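Local coordinates for peptidase (Yersinia bercovieri, PDB 5NYW), which is of unknown function but belongs to the proteasome beta-subunit family of Ntn-hydrolases, assembles from many copies and is probably a peptidase, at residues M6-G11 against D169-C174; R31-F36 against E206-I211; E123-F128 against M196-D201; T143-I148 against R160-D165. One frame throughout, in Å; residues are numbered along the deposited sequence.

From the N terminus, strand 2-7 and the turn after it (6-11) meet helix 168-185, which closes the long loop of contact 1. Next, 31-36 at the start of strand 33-38 meets 206-211, the last strand of the chain; contact 2 thereby crosses contact 1 and joins the edge strand of the five-stranded sheet to the other sheet. Residues 123-128 find 196-201 in contact 3, which also crosses contact 1 but lies wholly within the span of contact 2. Contact 4, 143-148 with 160-165, closes the shortest loop and sits within all the others. It abuts contact 1 at the end of strand 2-7 and the turn after it; contact 3 touches contact 1 through Arg7 and Leu125.

Contact 1. Residues M6-G11 against D169-C174; sequences MRLSSG and DQAMQC
Met6 reaches from the end of strand 2-7 to the flank of helix 168-185, where it meets Ala171 and Cys174. Its CB points at the helix, and CB and CG serve only to carry the chain across, since neither comes close to residues 169-174. SD is the first atom to arrive: it lies 3.4 Å from Ala171 O and 3.9 Å from Ala171 CB. CE goes one step further along the helix, 3.7 Å from Ala171 O and 4.0 Å from the Cys174 SG. The chain is extended beyond CG (chi2 163°, chi3 172°), which lets it span the gap and lay its thioether along one turn. Leu8 comes in beside it and also touches the small alanine; its CD1 is modelled 3.4 Å from Ala171 CB, a closeness that is doubtful for two methyls. The turn carrying Leu8 is closed by a backbone bond from Leu8 N to Gly11 O. Leu162 touches both Met6 and Leu8, while Ile158 and Val161 of helix 155-161 pack on Cys174. A helix laid on a sheet through sulfur and aliphatic groups in this way is the outer-layer packing of the alpha-beta-beta-alpha sandwich of Ntn-hydrolases.

Contact 2. Residues R31-F36 against E206-I211; sequences RKLHLF and EQQYRI
Leu35 and Gln208 form the tight part of this contact, their side chains approaching from opposite directions. One methyl does the touching: Leu35 CD1 sits 3.1 Å from Gln208 OE1, a slightly short approach that is not a hydrogen bond, and 3.7 Å from Gln208 CD. The Gln208 chain reaches it by running extended, with CG anti to the backbone N (chi1 -171°). The other end of the same amide is looser, Gln208 NE2 lying 4.2 Å from Leu33 CD2. The touching parts of the two segments run 170° apart yet belong to different sheets, so side chains rather than backbone bonds span the gap between the two beta layers of the Ntn-hydrolase sandwich. Lys32 NZ turns elsewhere and bonds to Thr20 OG1 and to the OG1 of Thr1, probably the nucleophile position, as in active relatives. The Arg31-Arg210 end is sparser: Arg210 NH1 is 4.3 Å from Arg31 CB, which lies at the edge of the Arg210 guanidinium. Arg210 is salt-bridged instead to Asp194 and to Asp142 of a neighbouring subunit. Arg31 NE bonds a PEG molecule, probably from the crystallisation liquor. Two bent bonds stay within 31-36: Arg31 NH1 to Leu33 O (2.8 Å), and His34 NE2 to Arg31 O (3.1 Å), approaching from above the carbonyl plane, while His34 CE1 lies over one face of the Arg31 guanidinium, toward its rim.

Contact 3. Residues E123-F128 against M196-D201; sequences EGLRLF and MIYPLD
Leu125 holds CG anti to its carbonyl carbon (chi1 -48°), whereas Tyr198 holds CG anti to the backbone N (chi1 176°), and these turns bring a methyl to the edge of a ring. The site lies between strand 126-130 of the five-stranded sheet and strand 193-199 of the other, the two beta layers of the Ntn-hydrolase sandwich. Leu125 CD2 lies in the plane of the Tyr198 ring, at its rim, 3.7 Å from Tyr198 CE2. Leu200 CD1 comes in beside it, 3.9 Å from Leu125 CG and 4.0 Å from Leu125 CD2. Gln119, from strand 112-120, organises the polar surroundings: its OE1 bonds to Tyr198 OH, while its NE2 bonds to Glu123 O and Asp201 OD1. The ring is thus tethered at its hydroxyl by Gln119 and by Phe203 N. Within 123-128, Arg126 NE pairs with Glu138, and Glu123 OE2 meets Arg126 NH1 at 3.6 Å, a long salt bridge in the plane of the guanidinium.

Contact 4. Residues T143-I148 against R160-D165; sequences TPYFQI and RVLSYD
Tyr145 and Leu162 make the closer of two apolar touches here; Pro144 and Tyr164 make the other. Leu162 CD2 rests 4.0 Å from Tyr145 CB and 4.1 Å from Tyr145 CD1, meeting the root of the ring rather than its far end. Pro144 lays CG 4.1 Å from Tyr164 N, while Pro144 CB faces the edge of the Tyr164 ring near its plane, 4.4 Å from Tyr164 CD1. Tyr145 CG sits between backbone N and carbonyl carbon (chi1 74°), which turns the ring toward helix 155-161. There Tyr145 OH bonds to Asp159 and Lys155, so the far end of the ring is anchored on the helix that leads to Leu162. Further out, strand 2-7 and the turn after it bond to both segments, Arg7 to Pro144 and Ser9 to Tyr164, and Met6 touches Tyr145. Thr143 bonds through OG1 to Ser28 and Thr29 of a neighbouring subunit, placing the start of this segment at an interface. The contact itself is dispersive packing; the directional bonds come from 2-7, the turn after it and the Tyr145 hydroxyl, whose oxygen the nearby charges of Asp159 and Lys155 may polarise.

Contact 1. Residues M6-G11 against D169-C174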
loop_
_atom_site.group_PDB
_atom_site.type_symbol
_atom_site.label_atom_id
_atom_site.label_comp_id
_atom_site.label_asym_id
_atom_site.label_seq_id
_atom_site.Cartn_x
_atom_site.Cartn_y
_atom_site.Cartn_z
ATOM N N MET L 6 2.175 -32.959 32.289
ATOM C CA MET L 6 1.236 -32.749 33.373
ATOM C C MET L 6 1.850 -31.885 34.470
ATOM O O MET L 6 2.980 -32.134 34.900
ATOM C CB MET L 6 0.794 -34.092 33.964
ATOM C CG MET L 6 0.166 -35.042 32.973
ATOM S SD MET L 6 0.112 -36.743 33.571
ATOM C CE MET L 6 -0.869 -37.545 32.307
ATOM N N ARG L 7 1.125 -30.852 34.892
ATOM C CA ARG L 7 1.547 -30.028 36.022
ATOM C C ARG L 7 0.679 -30.272 37.248
ATOM O O ARG L 7 -0.492 -29.895 37.267
ATOM C CB ARG L 7 1.516 -28.546 35.659
ATOM C CG ARG L 7 1.855 -27.603 36.804
ATOM C CD ARG L 7 1.660 -26.162 36.363
ATOM N NE ARG L 7 1.771 -25.200 37.462
ATOM C CZ ARG L 7 0.739 -24.707 38.144
ATOM N NH1 ARG L 7 0.956 -23.838 39.114
ATOM N NH2 ARG L 7 -0.506 -25.071 37.850
ATOM N N LEU L 8 1.279 -30.855 38.283
ATOM C CA LEU L 8 0.576 -31.222 39.506
ATOM C C LEU L 8 1.132 -30.423 40.663
ATOM O O LEU L 8 2.105 -29.695 40.488
ATOM C CB LEU L 8 0.720 -32.710 39.789
ATOM C CG LEU L 8 0.573 -33.580 38.550
ATOM C CD1 LEU L 8 1.429 -34.809 38.710
ATOM C CD2 LEU L 8 -0.891 -33.931 38.324
ATOM N N SER L 9 0.508 -30.539 41.832
ATOM C CA SER L 9 0.960 -29.798 43.005
ATOM C C SER L 9 2.375 -30.188 43.441
ATOM O O SER L 9 3.134 -29.345 43.931
ATOM C CB SER L 9 -0.025 -29.978 44.163
ATOM O OG SER L 9 -0.220 -31.342 44.465
ATOM N N SER L 10 2.716 -31.465 43.279
ATOM C CA SER L 10 4.000 -31.991 43.748
ATOM C C SER L 10 5.111 -32.058 42.688
ATOM O O SER L 10 6.251 -32.385 43.012
ATOM C CB SER L 10 3.786 -33.383 44.361
ATOM O OG SER L 10 3.000 -34.207 43.520
ATOM N N GLY L 11 4.785 -31.767 41.432
ATOM C CA GLY L 11 5.764 -31.826 40.354
ATOM C C GLY L 11 5.192 -31.922 38.942
ATOM O O GLY L 11 3.987 -31.771 38.726
ATOM N N ASP L 169 3.655 -40.396 40.857
ATOM C CA ASP L 169 3.743 -41.752 40.309
ATOM C C ASP L 169 2.463 -42.143 39.585
ATOM O O ASP L 169 2.511 -42.800 38.545
ATOM C CB ASP L 169 4.071 -42.766 41.391
ATOM C CG ASP L 169 5.526 -42.740 41.771
ATOM O OD1 ASP L 169 6.254 -41.862 41.260
ATOM O OD2 ASP L 169 5.946 -43.606 42.567
ATOM N N GLN L 170 1.326 -41.701 40.109
ATOM C CA GLN L 170 0.062 -41.988 39.462
ATOM C C GLN L 170 -0.078 -41.185 38.170
ATOM O O GLN L 170 -0.721 -41.641 37.221
ATOM C CB GLN L 170 -1.109 -41.684 40.393
ATOM C CG GLN L 170 -1.229 -42.587 41.598
ATOM C CD GLN L 170 -2.553 -42.374 42.308
ATOM O OE1 GLN L 170 -3.281 -41.426 42.015
ATOM N NE2 GLN L 170 -2.883 -43.269 43.232
ATOM N N ALA L 171 0.491 -39.981 38.138
ATOM C CA ALA L 171 0.482 -39.176 36.914
ATOM C C ALA L 171 1.290 -39.830 35.803
ATOM O O ALA L 171 0.868 -39.894 34.651
ATOM C CB ALA L 171 1.009 -37.807 37.188
ATOM N N MET L 172 2.459 -40.335 36.154
ATOM C CA MET L 172 3.260 -41.016 35.164
ATOM C C MET L 172 2.543 -42.288 34.709
ATOM O O MET L 172 2.521 -42.587 33.512
ATOM C CB MET L 172 4.644 -41.351 35.716
ATOM C CG MET L 172 5.502 -42.117 34.707
ATOM S SD MET L 172 5.644 -41.272 33.100
ATOM C CE MET L 172 6.694 -39.894 33.528
ATOM N N GLN L 173 1.911 -42.995 35.647
ATOM C CA GLN L 173 1.107 -44.179 35.291
ATOM C C GLN L 173 -0.000 -43.838 34.311
ATOM O O GLN L 173 -0.206 -44.539 33.320
ATOM C CB GLN L 173 0.470 -44.827 36.523
ATOM C CG GLN L 173 1.415 -45.661 37.346
ATOM C CD GLN L 173 0.759 -46.233 38.590
ATOM O OE1 GLN L 173 -0.080 -45.594 39.219
ATOM N NE2 GLN L 173 1.114 -47.468 38.920
ATOM N N CYS L 174 -0.681 -42.733 34.575
ATOM C CA CYS L 174 -1.732 -42.259 33.698
ATOM C C CYS L 174 -1.180 -41.956 32.297
ATOM O O CYS L 174 -1.769 -42.370 31.302
ATOM C CB CYS L 174 -2.388 -41.027 34.315
ATOM S SG CYS L 174 -3.622 -40.242 33.291
#

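Contact 2. Residues R31-F36 against E206-I211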
loop_
_atom_site.group_PDB
_atom_site.type_symbol
_atom_site.label_atom_id
_atom_site.label_comp_id
_atom_site.label_asym_id
_atom_site.label_seq_id
_atom_site.Cartn_x
_atom_site.Cartn_y
_atom_site.Cartn_z
ATOM N N ARG L 31 14.081 -38.266 18.886
ATOM C CA ARG L 31 13.713 -37.906 20.253
ATOM C C ARG L 31 12.854 -36.620 20.293
ATOM O O ARG L 31 13.168 -35.629 19.627
ATOM C CB ARG L 31 14.973 -37.800 21.108
ATOM C CG ARG L 31 14.740 -37.538 22.573
ATOM C CD ARG L 31 15.982 -37.904 23.345
ATOM N NE ARG L 31 17.135 -37.217 22.788
ATOM C CZ ARG L 31 17.563 -36.033 23.201
ATOM N NH1 ARG L 31 16.922 -35.405 24.180
ATOM N NH2 ARG L 31 18.625 -35.473 22.627
ATOM N N LYS L 32 11.774 -36.661 21.082
ATOM C CA LYS L 32 10.773 -35.590 21.163
ATOM C C LYS L 32 10.672 -35.028 22.585
ATOM O O LYS L 32 9.654 -34.458 23.001
ATOM C CB LYS L 32 9.400 -36.105 20.690
ATOM C CG LYS L 32 9.367 -36.584 19.230
ATOM C CD LYS L 32 8.019 -37.171 18.849
ATOM C CE LYS L 32 8.018 -37.694 17.412
ATOM N NZ LYS L 32 8.288 -36.655 16.370
ATOM N N LEU L 33 11.736 -35.243 23.340
ATOM C CA LEU L 33 11.848 -34.701 24.684
ATOM C C LEU L 33 13.298 -34.248 24.898
ATOM O O LEU L 33 14.217 -35.073 24.942
ATOM C CB LEU L 33 11.416 -35.731 25.722
ATOM C CG LEU L 33 11.207 -35.270 27.166
ATOM C CD1 LEU L 33 10.250 -36.239 27.830
ATOM C CD2 LEU L 33 12.519 -35.189 27.963
ATOM N N HIS L 34 13.507 -32.941 25.032
ATOM C CA HIS L 34 14.859 -32.409 25.168
ATOM C C HIS L 34 14.993 -31.650 26.475
ATOM O O HIS L 34 14.007 -31.112 26.979
ATOM C CB HIS L 34 15.191 -31.533 23.962
ATOM C CG HIS L 34 15.308 -32.306 22.682
ATOM N ND1 HIS L 34 16.502 -32.837 22.241
ATOM C CD2 HIS L 34 14.375 -32.686 21.784
ATOM C CE1 HIS L 34 16.302 -33.479 21.105
ATOM N NE2 HIS L 34 15.017 -33.415 20.807
ATOM N N LEU L 35 16.200 -31.628 27.040
ATOM C CA LEU L 35 16.390 -31.097 28.397
ATOM C C LEU L 35 17.288 -29.876 28.464
ATOM O O LEU L 35 18.329 -29.831 27.818
ATOM C CB LEU L 35 16.983 -32.167 29.312
ATOM C CG LEU L 35 16.096 -33.286 29.855
ATOM C CD1 LEU L 35 16.971 -34.291 30.578
ATOM C CD2 LEU L 35 15.025 -32.742 30.777
ATOM N N PHE L 36 16.904 -28.900 29.277
ATOM C CA PHE L 36 17.803 -27.781 29.542
ATOM C C PHE L 36 18.005 -27.634 31.041
ATOM O O PHE L 36 17.092 -27.220 31.774
ATOM C CB PHE L 36 17.278 -26.477 28.918
ATOM C CG PHE L 36 17.148 -26.544 27.425
ATOM C CD1 PHE L 36 16.050 -27.143 26.835
ATOM C CD2 PHE L 36 18.157 -26.065 26.613
ATOM C CE1 PHE L 36 15.933 -27.219 25.458
ATOM C CE2 PHE L 36 18.063 -26.140 25.240
ATOM C CZ PHE L 36 16.945 -26.723 24.654
ATOM N N GLU L 206 17.292 -36.560 37.142
ATOM C CA GLU L 206 17.705 -37.901 37.502
ATOM C C GLU L 206 16.650 -38.905 37.045
ATOM O O GLU L 206 16.972 -40.012 36.617
ATOM C CB GLU L 206 17.928 -38.001 39.020
ATOM C CG GLU L 206 18.444 -39.349 39.497
ATOM C CD GLU L 206 19.855 -39.650 39.004
ATOM O OE1 GLU L 206 20.583 -38.703 38.614
ATOM O OE2 GLU L 206 20.222 -40.845 38.984
ATOM N N GLN L 207 15.385 -38.507 37.130
ATOM C CA GLN L 207 14.297 -39.377 36.725
ATOM C C GLN L 207 13.891 -39.166 35.263
ATOM O O GLN L 207 12.730 -38.884 34.971
ATOM C CB GLN L 207 13.089 -39.187 37.641
ATOM C CG GLN L 207 13.345 -39.590 39.075
ATOM C CD GLN L 207 12.105 -39.512 39.951
ATOM O OE1 GLN L 207 11.206 -40.354 39.873
ATOM N NE2 GLN L 207 12.058 -38.494 40.802
ATOM N N GLN L 208 14.857 -39.303 34.354
ATOM C CA GLN L 208 14.576 -39.347 32.923
ATOM C C GLN L 208 14.793 -40.760 32.402
ATOM O O GLN L 208 15.823 -41.363 32.686
ATOM C CB GLN L 208 15.466 -38.413 32.146
ATOM C CG GLN L 208 15.020 -38.317 30.716
ATOM C CD GLN L 208 16.092 -37.783 29.809
ATOM O OE1 GLN L 208 17.168 -37.386 30.261
ATOM N NE2 GLN L 208 15.808 -37.770 28.511
ATOM N N TYR L 209 13.857 -41.280 31.609
ATOM C CA TYR L 209 13.896 -42.696 31.222
ATOM C C TYR L 209 13.561 -42.937 29.753
ATOM O O TYR L 209 12.611 -42.355 29.224
ATOM C CB TYR L 209 12.889 -43.472 32.071
ATOM C CG TYR L 209 13.089 -43.368 33.560
ATOM C CD1 TYR L 209 14.201 -43.920 34.181
ATOM C CD2 TYR L 209 12.188 -42.650 34.348
ATOM C CE1 TYR L 209 14.383 -43.808 35.559
ATOM C CE2 TYR L 209 12.370 -42.525 35.720
ATOM C CZ TYR L 209 13.468 -43.109 36.314
ATOM O OH TYR L 209 13.644 -42.992 37.671
ATOM N N ARG L 210 14.289 -43.855 29.119
ATOM C CA ARG L 210 13.900 -44.342 27.793
ATOM C C ARG L 210 13.178 -45.688 27.877
ATOM O O ARG L 210 13.714 -46.675 28.377
ATOM C CB ARG L 210 15.109 -44.476 26.856
ATOM C CG ARG L 210 14.762 -45.223 25.558
ATOM C CD ARG L 210 15.632 -44.846 24.384
ATOM N NE ARG L 210 15.247 -43.580 23.763
ATOM C CZ ARG L 210 15.684 -43.189 22.569
ATOM N NH1 ARG L 210 15.292 -42.034 22.053
ATOM N NH2 ARG L 210 16.510 -43.960 21.884
ATOM N N ILE L 211 11.956 -45.727 27.375
ATOM C CA ILE L 211 11.166 -46.946 27.423
ATOM C C ILE L 211 11.100 -47.652 26.080
ATOM O O ILE L 211 10.393 -47.213 25.168
ATOM C CB ILE L 211 9.761 -46.630 27.916
ATOM C CG1 ILE L 211 9.843 -46.148 29.369
ATOM C CG2 ILE L 211 8.869 -47.851 27.815
ATOM C CD1 ILE L 211 8.570 -45.604 29.890
#

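Contact 3. Residues E123-F128 against M196-D201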
loop_
_atom_site.group_PDB
_atom_site.type_symbol
_atom_site.label_atom_id
_atom_site.label_comp_id
_atom_site.label_asym_id
_atom_site.label_seq_id
_atom_site.Cartn_x
_atom_site.Cartn_y
_atom_site.Cartn_z
ATOM N N GLU L 123 10.722 -19.763 41.679
ATOM C CA GLU L 123 9.325 -19.834 41.266
ATOM C C GLU L 123 8.854 -21.295 41.338
ATOM O O GLU L 123 9.670 -22.216 41.451
ATOM C CB GLU L 123 9.136 -19.238 39.864
ATOM C CG GLU L 123 9.639 -20.105 38.725
ATOM C CD GLU L 123 9.363 -19.515 37.343
ATOM O OE1 GLU L 123 9.781 -20.160 36.359
ATOM O OE2 GLU L 123 8.717 -18.439 37.233
ATOM N N GLY L 124 7.545 -21.507 41.270
ATOM C CA GLY L 124 6.997 -22.850 41.294
ATOM C C GLY L 124 7.027 -23.480 39.913
ATOM O O GLY L 124 7.676 -22.992 38.997
ATOM N N LEU L 125 6.341 -24.597 39.769
ATOM C CA LEU L 125 6.273 -25.278 38.491
ATOM C C LEU L 125 5.475 -24.496 37.492
ATOM O O LEU L 125 4.428 -23.962 37.832
ATOM C CB LEU L 125 5.630 -26.633 38.654
ATOM C CG LEU L 125 6.194 -27.434 39.797
ATOM C CD1 LEU L 125 5.265 -28.593 39.939
ATOM C CD2 LEU L 125 7.612 -27.861 39.485
ATOM N N ARG L 126 5.955 -24.431 36.255
ATOM C CA ARG L 126 5.160 -23.819 35.193
ATOM C C ARG L 126 5.201 -24.686 33.937
ATOM O O ARG L 126 6.208 -25.328 33.643
ATOM C CB ARG L 126 5.646 -22.399 34.901
ATOM C CG ARG L 126 5.584 -21.509 36.117
ATOM C CD ARG L 126 5.930 -20.057 35.833
ATOM N NE ARG L 126 4.834 -19.332 35.196
ATOM C CZ ARG L 126 4.848 -18.022 34.980
ATOM N NH1 ARG L 126 5.895 -17.303 35.373
ATOM N NH2 ARG L 126 3.809 -17.424 34.400
ATOM N N LEU L 127 4.083 -24.723 33.221
ATOM C CA LEU L 127 3.930 -25.539 32.014
ATOM C C LEU L 127 3.206 -24.749 30.925
ATOM O O LEU L 127 2.154 -24.183 31.194
ATOM C CB LEU L 127 3.154 -26.818 32.329
ATOM C CG LEU L 127 2.720 -27.695 31.150
ATOM C CD1 LEU L 127 3.922 -28.220 30.400
ATOM C CD2 LEU L 127 1.793 -28.835 31.595
ATOM N N PHE L 128 3.769 -24.701 29.714
ATOM C CA PHE L 128 3.179 -23.948 28.593
ATOM C C PHE L 128 2.951 -24.797 27.350
ATOM O O PHE L 128 3.656 -25.790 27.105
ATOM C CB PHE L 128 4.049 -22.741 28.149
ATOM C CG PHE L 128 4.215 -21.657 29.199
ATOM C CD1 PHE L 128 5.045 -21.839 30.301
ATOM C CD2 PHE L 128 3.475 -20.489 29.118
ATOM C CE1 PHE L 128 5.185 -20.850 31.261
ATOM C CE2 PHE L 128 3.591 -19.513 30.081
ATOM C CZ PHE L 128 4.450 -19.690 31.157
ATOM N N MET L 196 9.849 -38.615 31.770
ATOM C CA MET L 196 10.544 -38.024 32.897
ATOM C C MET L 196 9.613 -37.596 34.023
ATOM O O MET L 196 8.521 -37.097 33.780
ATOM C CB MET L 196 11.367 -36.826 32.450
ATOM C CG MET L 196 11.943 -36.076 33.617
ATOM S SD MET L 196 13.051 -34.802 33.101
ATOM C CE MET L 196 13.117 -33.816 34.596
ATOM N N ILE L 197 10.044 -37.814 35.255
ATOM C CA ILE L 197 9.367 -37.249 36.406
ATOM C C ILE L 197 10.242 -36.147 37.007
ATOM O O ILE L 197 11.416 -36.378 37.304
ATOM C CB ILE L 197 9.095 -38.295 37.473
ATOM C CG1 ILE L 197 8.183 -39.388 36.933
ATOM C CG2 ILE L 197 8.548 -37.619 38.723
ATOM C CD1 ILE L 197 7.929 -40.508 37.930
ATOM N N TYR L 198 9.683 -34.948 37.150
ATOM C CA TYR L 198 10.380 -33.854 37.816
ATOM C C TYR L 198 9.686 -33.468 39.112
ATOM O O TYR L 198 8.627 -32.829 39.096
ATOM C CB TYR L 198 10.468 -32.613 36.929
ATOM C CG TYR L 198 11.117 -31.464 37.676
ATOM C CD1 TYR L 198 12.504 -31.349 37.753
ATOM C CD2 TYR L 198 10.344 -30.522 38.353
ATOM C CE1 TYR L 198 13.092 -30.318 38.453
ATOM C CE2 TYR L 198 10.922 -29.499 39.056
ATOM C CZ TYR L 198 12.297 -29.395 39.103
ATOM O OH TYR L 198 12.853 -28.351 39.805
ATOM N N PRO L 199 10.273 -33.850 40.245
ATOM C CA PRO L 199 9.719 -33.439 41.545
ATOM C C PRO L 199 9.970 -31.956 41.887
ATOM O O PRO L 199 11.021 -31.398 41.560
ATOM C CB PRO L 199 10.420 -34.374 42.537
ATOM C CG PRO L 199 11.644 -34.855 41.840
ATOM C CD PRO L 199 11.366 -34.832 40.368
ATOM N N LEU L 200 8.974 -31.327 42.505
ATOM C CA LEU L 200 9.048 -29.931 42.910
ATOM C C LEU L 200 10.323 -29.618 43.694
ATOM O O LEU L 200 10.731 -30.365 44.577
ATOM C CB LEU L 200 7.810 -29.553 43.738
ATOM C CG LEU L 200 7.783 -28.168 44.403
ATOM C CD1 LEU L 200 7.809 -27.059 43.364
ATOM C CD2 LEU L 200 6.566 -28.024 45.328
ATOM N N ASP L 201 10.961 -28.521 43.308
ATOM C CA ASP L 201 12.142 -27.977 43.979
ATOM C C ASP L 201 13.371 -28.899 43.934
ATOM O O ASP L 201 14.356 -28.642 44.616
ATOM C CB ASP L 201 11.838 -27.606 45.437
ATOM C CG ASP L 201 10.868 -26.442 45.560
ATOM O OD1 ASP L 201 10.891 -25.557 44.684
ATOM O OD2 ASP L 201 10.151 -26.356 46.585
#

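Contact 4. Residues T143-I148 against R160-D165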
loop_
_atom_site.group_PDB
_atom_site.type_symbol
_atom_site.label_atom_id
_atom_site.label_comp_id
_atom_site.label_asym_id
_atom_site.label_seq_id
_atom_site.Cartn_x
_atom_site.Cartn_y
_atom_site.Cartn_z
ATOM N N THR L 143 -6.953 -26.787 34.283
ATOM C CA THR L 143 -6.441 -27.545 33.141
ATOM C C THR L 143 -4.962 -27.880 33.397
ATOM O O THR L 143 -4.061 -27.141 32.995
ATOM C CB THR L 143 -6.604 -26.752 31.819
ATOM O OG1 THR L 143 -7.993 -26.426 31.609
ATOM C CG2 THR L 143 -6.076 -27.539 30.635
ATOM N N PRO L 144 -4.705 -28.995 34.103
ATOM C CA PRO L 144 -3.336 -29.253 34.555
ATOM C C PRO L 144 -2.469 -30.059 33.591
ATOM O O PRO L 144 -1.386 -30.466 33.989
ATOM C CB PRO L 144 -3.557 -30.011 35.875
ATOM C CG PRO L 144 -4.834 -30.743 35.680
ATOM C CD PRO L 144 -5.685 -29.886 34.753
ATOM N N TYR L 145 -2.904 -30.260 32.350
ATOM C CA TYR L 145 -2.102 -31.002 31.365
ATOM C C TYR L 145 -2.302 -30.464 29.928
ATOM O O TYR L 145 -3.337 -29.855 29.634
ATOM C CB TYR L 145 -2.453 -32.507 31.396
ATOM C CG TYR L 145 -3.793 -32.807 30.752
ATOM C CD1 TYR L 145 -4.978 -32.674 31.474
ATOM C CD2 TYR L 145 -3.881 -33.172 29.397
ATOM C CE1 TYR L 145 -6.220 -32.928 30.885
ATOM C CE2 TYR L 145 -5.116 -33.422 28.795
ATOM C CZ TYR L 145 -6.291 -33.309 29.546
ATOM O OH TYR L 145 -7.532 -33.565 28.965
ATOM N N PHE L 146 -1.335 -30.733 29.040
ATOM C CA PHE L 146 -1.440 -30.395 27.609
ATOM C C PHE L 146 -1.077 -31.594 26.753
ATOM O O PHE L 146 -0.218 -32.386 27.129
ATOM C CB PHE L 146 -0.505 -29.244 27.231
ATOM C CG PHE L 146 -0.913 -27.926 27.777
ATOM C CD1 PHE L 146 -2.224 -27.509 27.708
ATOM C CD2 PHE L 146 0.029 -27.092 28.371
ATOM C CE1 PHE L 146 -2.598 -26.265 28.228
ATOM C CE2 PHE L 146 -0.333 -25.861 28.888
ATOM C CZ PHE L 146 -1.650 -25.442 28.818
ATOM N N GLN L 147 -1.699 -31.726 25.589
ATOM C CA GLN L 147 -1.258 -32.752 24.653
ATOM C C GLN L 147 -0.926 -32.116 23.298
ATOM O O GLN L 147 -1.621 -31.203 22.852
ATOM C CB GLN L 147 -2.332 -33.823 24.460
ATOM C CG GLN L 147 -2.966 -34.382 25.716
ATOM C CD GLN L 147 -4.135 -35.302 25.363
ATOM O OE1 GLN L 147 -5.234 -34.826 25.086
ATOM N NE2 GLN L 147 -3.909 -36.615 25.386
ATOM N N ILE L 148 0.102 -32.625 22.624
ATOM C CA ILE L 148 0.362 -32.265 21.226
ATOM C C ILE L 148 0.544 -33.554 20.394
ATOM O O ILE L 148 0.831 -34.625 20.949
ATOM C CB ILE L 148 1.605 -31.333 21.090
ATOM C CG1 ILE L 148 2.866 -31.966 21.692
ATOM C CG2 ILE L 148 1.326 -29.982 21.770
ATOM C CD1 ILE L 148 4.137 -31.072 21.586
ATOM N N ARG L 160 -10.286 -38.964 33.045
ATOM C CA ARG L 160 -10.942 -39.790 34.068
ATOM C C ARG L 160 -10.221 -39.818 35.410
ATOM O O ARG L 160 -10.871 -39.830 36.458
ATOM C CB ARG L 160 -11.077 -41.236 33.586
ATOM C CG ARG L 160 -12.182 -41.485 32.590
ATOM C CD ARG L 160 -12.257 -42.969 32.249
ATOM N NE ARG L 160 -13.232 -43.247 31.201
ATOM C CZ ARG L 160 -14.536 -43.414 31.417
ATOM N NH1 ARG L 160 -15.017 -43.341 32.653
ATOM N NH2 ARG L 160 -15.355 -43.657 30.395
ATOM N N VAL L 161 -8.887 -39.797 35.381
ATOM C CA VAL L 161 -8.123 -40.052 36.593
ATOM C C VAL L 161 -7.168 -38.929 37.023
ATOM O O VAL L 161 -6.799 -38.859 38.192
ATOM C CB VAL L 161 -7.309 -41.360 36.457
ATOM C CG1 VAL L 161 -8.188 -42.488 35.973
ATOM C CG2 VAL L 161 -6.162 -41.179 35.511
ATOM N N LEU L 162 -6.800 -38.027 36.119
ATOM C CA LEU L 162 -5.831 -36.992 36.485
ATOM C C LEU L 162 -6.535 -35.739 36.998
ATOM O O LEU L 162 -7.539 -35.296 36.432
ATOM C CB LEU L 162 -4.918 -36.617 35.300
ATOM C CG LEU L 162 -3.708 -35.715 35.651
ATOM C CD1 LEU L 162 -2.560 -36.499 36.291
ATOM C CD2 LEU L 162 -3.180 -34.897 34.471
ATOM N N SER L 163 -6.016 -35.207 38.103
ATOM C CA SER L 163 -6.407 -33.906 38.642
ATOM C C SER L 163 -5.143 -33.268 39.197
ATOM O O SER L 163 -4.118 -33.947 39.335
ATOM C CB SER L 163 -7.493 -34.037 39.711
ATOM O OG SER L 163 -7.050 -34.821 40.803
ATOM N N TYR L 164 -5.204 -31.983 39.533
ATOM C CA TYR L 164 -4.023 -31.245 40.007
ATOM C C TYR L 164 -3.343 -31.916 41.207
ATOM O O TYR L 164 -2.131 -31.789 41.403
ATOM C CB TYR L 164 -4.424 -29.805 40.357
ATOM C CG TYR L 164 -3.299 -28.878 40.777
ATOM C CD1 TYR L 164 -2.363 -28.428 39.851
ATOM C CD2 TYR L 164 -3.185 -28.428 42.101
ATOM C CE1 TYR L 164 -1.340 -27.561 40.227
ATOM C CE2 TYR L 164 -2.156 -27.571 42.487
ATOM C CZ TYR L 164 -1.238 -27.139 41.543
ATOM O OH TYR L 164 -0.218 -26.280 41.903
ATOM N N ASP L 165 -4.125 -32.646 41.997
ATOM C CA ASP L 165 -3.617 -33.239 43.235
ATOM C C ASP L 165 -3.169 -34.694 43.107
ATOM O O ASP L 165 -2.752 -35.290 44.090
ATOM C CB ASP L 165 -4.688 -33.138 44.321
ATOM C CG ASP L 165 -4.899 -31.716 44.794
ATOM O OD1 ASP L 165 -3.898 -31.026 45.092
ATOM O OD2 ASP L 165 -6.068 -31.284 44.850
#